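Local coordinates for protein methionine gamma-lyase (Trichomonas vaginalis, PDB 1E5E) that belongs to the pyridoxal-phosphate-dependent enzymes of the Cys/Met metabolism family and assembles from four copies of its chain, at residues A[116-121]-A[150-155]. Sequence-based numbering, arbitrary orientation.
Sequences ALFEHA and IVYFET
F118 of helix 112-124 drives the edge of its ring into a face of the Y152 ring on strand 148-154, a T-shaped pair defined by planes at 82° and centroids 4.8 Å apart. Two neighbouring rim atoms of the phenylalanine do the touching. F118 CZ stands over the middle of the tyrosine ring, 3.5 Å above its plane, whereas F118 CE2 is displaced toward the Y152 CG-CD1 side and meets Y152 CD1 at 3.3 Å. Relative to the F118 ring, Y152 CG lies in its plane at the edge, which confirms edge against face. With the CA atoms of F118 and Y152 still 10.3 Å apart, between these two segments the rings alone span the gap. Both CB atoms point across it; chi1 of -176° carries the Y152 ring out toward the helix, and chi2 of -84° turns its face to F118. Both residues are buried, and the contact between the segments is wholly apolar. I90 of helix 86-97 and I182 of the neighbouring parallel strand 180-184 also touch Y152, while L110 packs on F118. The pair thus belongs to the helix-on-sheet core of the large alpha/beta domain of a fold-type I pyridoxal-phosphate enzyme, the Y152 side chain about 6 Å from the bound N-(hydroxy{3-hydroxy-2-methyl-5-[(phosphonooxy)methyl]pyridin-4-yl}methyl)norvaline and E154, nearer the C-terminal end of the strand, touching it.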
ATOM      1  N   ALA A 116      31.643   9.746  -1.671  1.00 21.36           N
ATOM      2  CA  ALA A 116      31.503  10.555  -2.898  1.00 22.47           C
ATOM      3  C   ALA A 116      30.809  11.879  -2.657  1.00 22.28           C
ATOM      4  O   ALA A 116      31.194  12.962  -3.132  1.00 22.78           O
ATOM      5  CB  ALA A 116      30.754   9.765  -3.973  1.00 19.33           C
ATOM      6  N   LEU A 117      29.741  11.876  -1.865  1.00 21.64           N
ATOM      7  CA  LEU A 117      29.014  13.095  -1.506  1.00 21.78           C
ATOM      8  C   LEU A 117      30.021  14.136  -0.946  1.00 23.40           C
ATOM      9  O   LEU A 117      30.099  15.305  -1.331  1.00 23.12           O
ATOM     10  CB  LEU A 117      27.951  12.800  -0.422  1.00 18.85           C
ATOM     11  CG  LEU A 117      27.319  13.989   0.294  1.00 19.43           C
ATOM     12  CD1 LEU A 117      26.503  14.882  -0.656  1.00 18.47           C
ATOM     13  CD2 LEU A 117      26.425  13.563   1.469  1.00 17.84           C
ATOM     14  N   PHE A 118      30.797  13.653   0.022  1.00 22.34           N
ATOM     15  CA  PHE A 118      31.800  14.452   0.718  1.00 23.31           C
ATOM     16  C   PHE A 118      32.928  14.891  -0.220  1.00 23.74           C
ATOM     17  O   PHE A 118      33.297  16.074  -0.289  1.00 22.21           O
ATOM     18  CB  PHE A 118      32.284  13.697   1.955  1.00 22.24           C
ATOM     19  CG  PHE A 118      31.443  13.492   3.189  1.00 21.55           C
ATOM     20  CD1 PHE A 118      30.117  13.912   3.208  1.00 18.32           C
ATOM     21  CD2 PHE A 118      31.912  12.842   4.329  1.00 19.36           C
ATOM     22  CE1 PHE A 118      29.349  13.729   4.334  1.00 19.60           C
ATOM     23  CE2 PHE A 118      31.143  12.623   5.481  1.00 19.70           C
ATOM     24  CZ  PHE A 118      29.830  13.082   5.448  1.00 20.05           C
ATOM     25  N   GLU A 119      33.508  13.993  -1.011  1.00 25.65           N
ATOM     26  CA  GLU A 119      34.686  14.280  -1.802  1.00 28.27           C
ATOM     27  C   GLU A 119      34.376  15.143  -3.022  1.00 28.02           C
ATOM     28  O   GLU A 119      35.157  16.017  -3.332  1.00 26.05           O
ATOM     29  CB  GLU A 119      35.383  12.982  -2.246  1.00 28.40           C
ATOM     30  CG  GLU A 119      36.662  13.230  -3.030  1.00 32.04           C
ATOM     31  CD  GLU A 119      37.476  11.973  -3.243  1.00 34.17           C
ATOM     32  OE1 GLU A 119      36.987  10.837  -3.349  1.00 34.72           O
ATOM     33  OE2 GLU A 119      38.717  12.092  -3.302  1.00 37.41           O
ATOM     34  N   HIS A 120      33.233  14.900  -3.659  1.00 27.08           N
ATOM     35  CA  HIS A 120      32.878  15.617  -4.855  1.00 28.44           C
ATOM     36  C   HIS A 120      31.824  16.701  -4.767  1.00 28.35           C
ATOM     37  O   HIS A 120      32.049  17.810  -5.253  1.00 31.19           O
ATOM     38  CB  HIS A 120      32.504  14.598  -5.959  1.00 28.94           C
ATOM     39  CG  HIS A 120      33.658  13.665  -6.211  1.00 31.39           C
ATOM     40  ND1 HIS A 120      34.857  14.167  -6.687  1.00 33.85           N
ATOM     41  CD2 HIS A 120      33.829  12.335  -6.074  1.00 33.24           C
ATOM     42  CE1 HIS A 120      35.720  13.180  -6.835  1.00 34.38           C
ATOM     43  NE2 HIS A 120      35.117  12.060  -6.468  1.00 34.29           N
ATOM     44  N   ALA A 121      30.683  16.455  -4.142  1.00 26.79           N
ATOM     45  CA  ALA A 121      29.622  17.442  -4.022  1.00 25.07           C
ATOM     46  C   ALA A 121      29.893  18.570  -3.055  1.00 23.63           C
ATOM     47  O   ALA A 121      29.759  19.751  -3.361  1.00 24.07           O
ATOM     48  CB  ALA A 121      28.296  16.731  -3.667  1.00 23.47           C
ATOM     49  N   ILE A 150      32.068  20.062  11.461  1.00 19.50           N
ATOM     50  CA  ILE A 150      31.657  18.689  11.597  1.00 19.58           C
ATOM     51  C   ILE A 150      32.803  17.668  11.637  1.00 19.13           C
ATOM     52  O   ILE A 150      33.792  17.753  10.904  1.00 18.99           O
ATOM     53  CB  ILE A 150      30.745  18.267  10.412  1.00 20.24           C
ATOM     54  CG1 ILE A 150      29.439  19.075  10.409  1.00 20.28           C
ATOM     55  CG2 ILE A 150      30.401  16.782  10.464  1.00 16.98           C
ATOM     56  CD1 ILE A 150      28.663  18.957   9.115  1.00 17.26           C
ATOM     57  N   VAL A 151      32.647  16.715  12.562  1.00 18.02           N
ATOM     58  CA  VAL A 151      33.512  15.539  12.544  1.00 19.32           C
ATOM     59  C   VAL A 151      32.535  14.361  12.311  1.00 20.15           C
ATOM     60  O   VAL A 151      31.610  14.186  13.108  1.00 19.09           O
ATOM     61  CB  VAL A 151      34.313  15.380  13.822  1.00 19.54           C
ATOM     62  CG1 VAL A 151      35.019  14.030  13.792  1.00 21.24           C
ATOM     63  CG2 VAL A 151      35.337  16.511  13.953  1.00 20.11           C
ATOM     64  N   TYR A 152      32.763  13.536  11.308  1.00 19.54           N
ATOM     65  CA  TYR A 152      31.817  12.515  10.882  1.00 20.33           C
ATOM     66  C   TYR A 152      32.490  11.152  10.777  1.00 21.36           C
ATOM     67  O   TYR A 152      33.615  11.102  10.267  1.00 21.67           O
ATOM     68  CB  TYR A 152      31.283  12.906   9.469  1.00 19.16           C
ATOM     69  CG  TYR A 152      30.215  12.004   8.890  1.00 20.20           C
ATOM     70  CD1 TYR A 152      30.570  10.838   8.219  1.00 20.09           C
ATOM     71  CD2 TYR A 152      28.861  12.302   9.005  1.00 20.94           C
ATOM     72  CE1 TYR A 152      29.608   9.992   7.680  1.00 20.50           C
ATOM     73  CE2 TYR A 152      27.879  11.487   8.466  1.00 19.84           C
ATOM     74  CZ  TYR A 152      28.252  10.331   7.829  1.00 20.77           C
ATOM     75  OH  TYR A 152      27.289   9.517   7.276  1.00 19.10           O
ATOM     76  N   PHE A 153      31.839  10.088  11.241  1.00 20.18           N
ATOM     77  CA  PHE A 153      32.390   8.747  11.142  1.00 19.43           C
ATOM     78  C   PHE A 153      31.290   7.678  11.157  1.00 19.57           C
ATOM     79  O   PHE A 153      30.135   7.962  11.510  1.00 18.53           O
ATOM     80  CB  PHE A 153      33.354   8.456  12.322  1.00 16.68           C
ATOM     81  CG  PHE A 153      32.739   8.642  13.655  1.00 17.86           C
ATOM     82  CD1 PHE A 153      32.005   7.611  14.271  1.00 18.29           C
ATOM     83  CD2 PHE A 153      32.955   9.772  14.399  1.00 16.42           C
ATOM     84  CE1 PHE A 153      31.387   7.796  15.471  1.00 18.43           C
ATOM     85  CE2 PHE A 153      32.385   9.941  15.644  1.00 17.55           C
ATOM     86  CZ  PHE A 153      31.612   8.946  16.200  1.00 18.96           C
ATOM     87  N   GLU A 154      31.680   6.451  10.848  1.00 17.91           N
ATOM     88  CA  GLU A 154      30.781   5.303  10.964  1.00 17.75           C
ATOM     89  C   GLU A 154      31.497   4.248  11.815  1.00 18.58           C
ATOM     90  O   GLU A 154      32.623   3.891  11.411  1.00 17.65           O
ATOM     91  CB  GLU A 154      30.597   4.576   9.638  1.00 16.95           C
ATOM     92  CG  GLU A 154      30.007   5.375   8.496  1.00 19.93           C
ATOM     93  CD  GLU A 154      29.950   4.672   7.164  1.00 21.17           C
ATOM     94  OE1 GLU A 154      30.185   3.438   7.140  1.00 23.20           O
ATOM     95  OE2 GLU A 154      29.751   5.331   6.103  1.00 20.77           O
ATOM     96  N   THR A 155      30.852   3.662  12.803  1.00 17.87           N
ATOM     97  CA  THR A 155      31.474   2.527  13.472  1.00 17.74           C
ATOM     98  C   THR A 155      30.400   1.517  13.868  1.00 18.55           C
ATOM     99  O   THR A 155      29.398   1.854  14.491  1.00 18.02           O
ATOM    100  CB  THR A 155      32.296   3.029  14.678  1.00 18.44           C
ATOM    101  OG1 THR A 155      32.880   1.930  15.362  1.00 17.62           O
ATOM    102  CG2 THR A 155      31.448   3.790  15.706  1.00 16.66           C
TER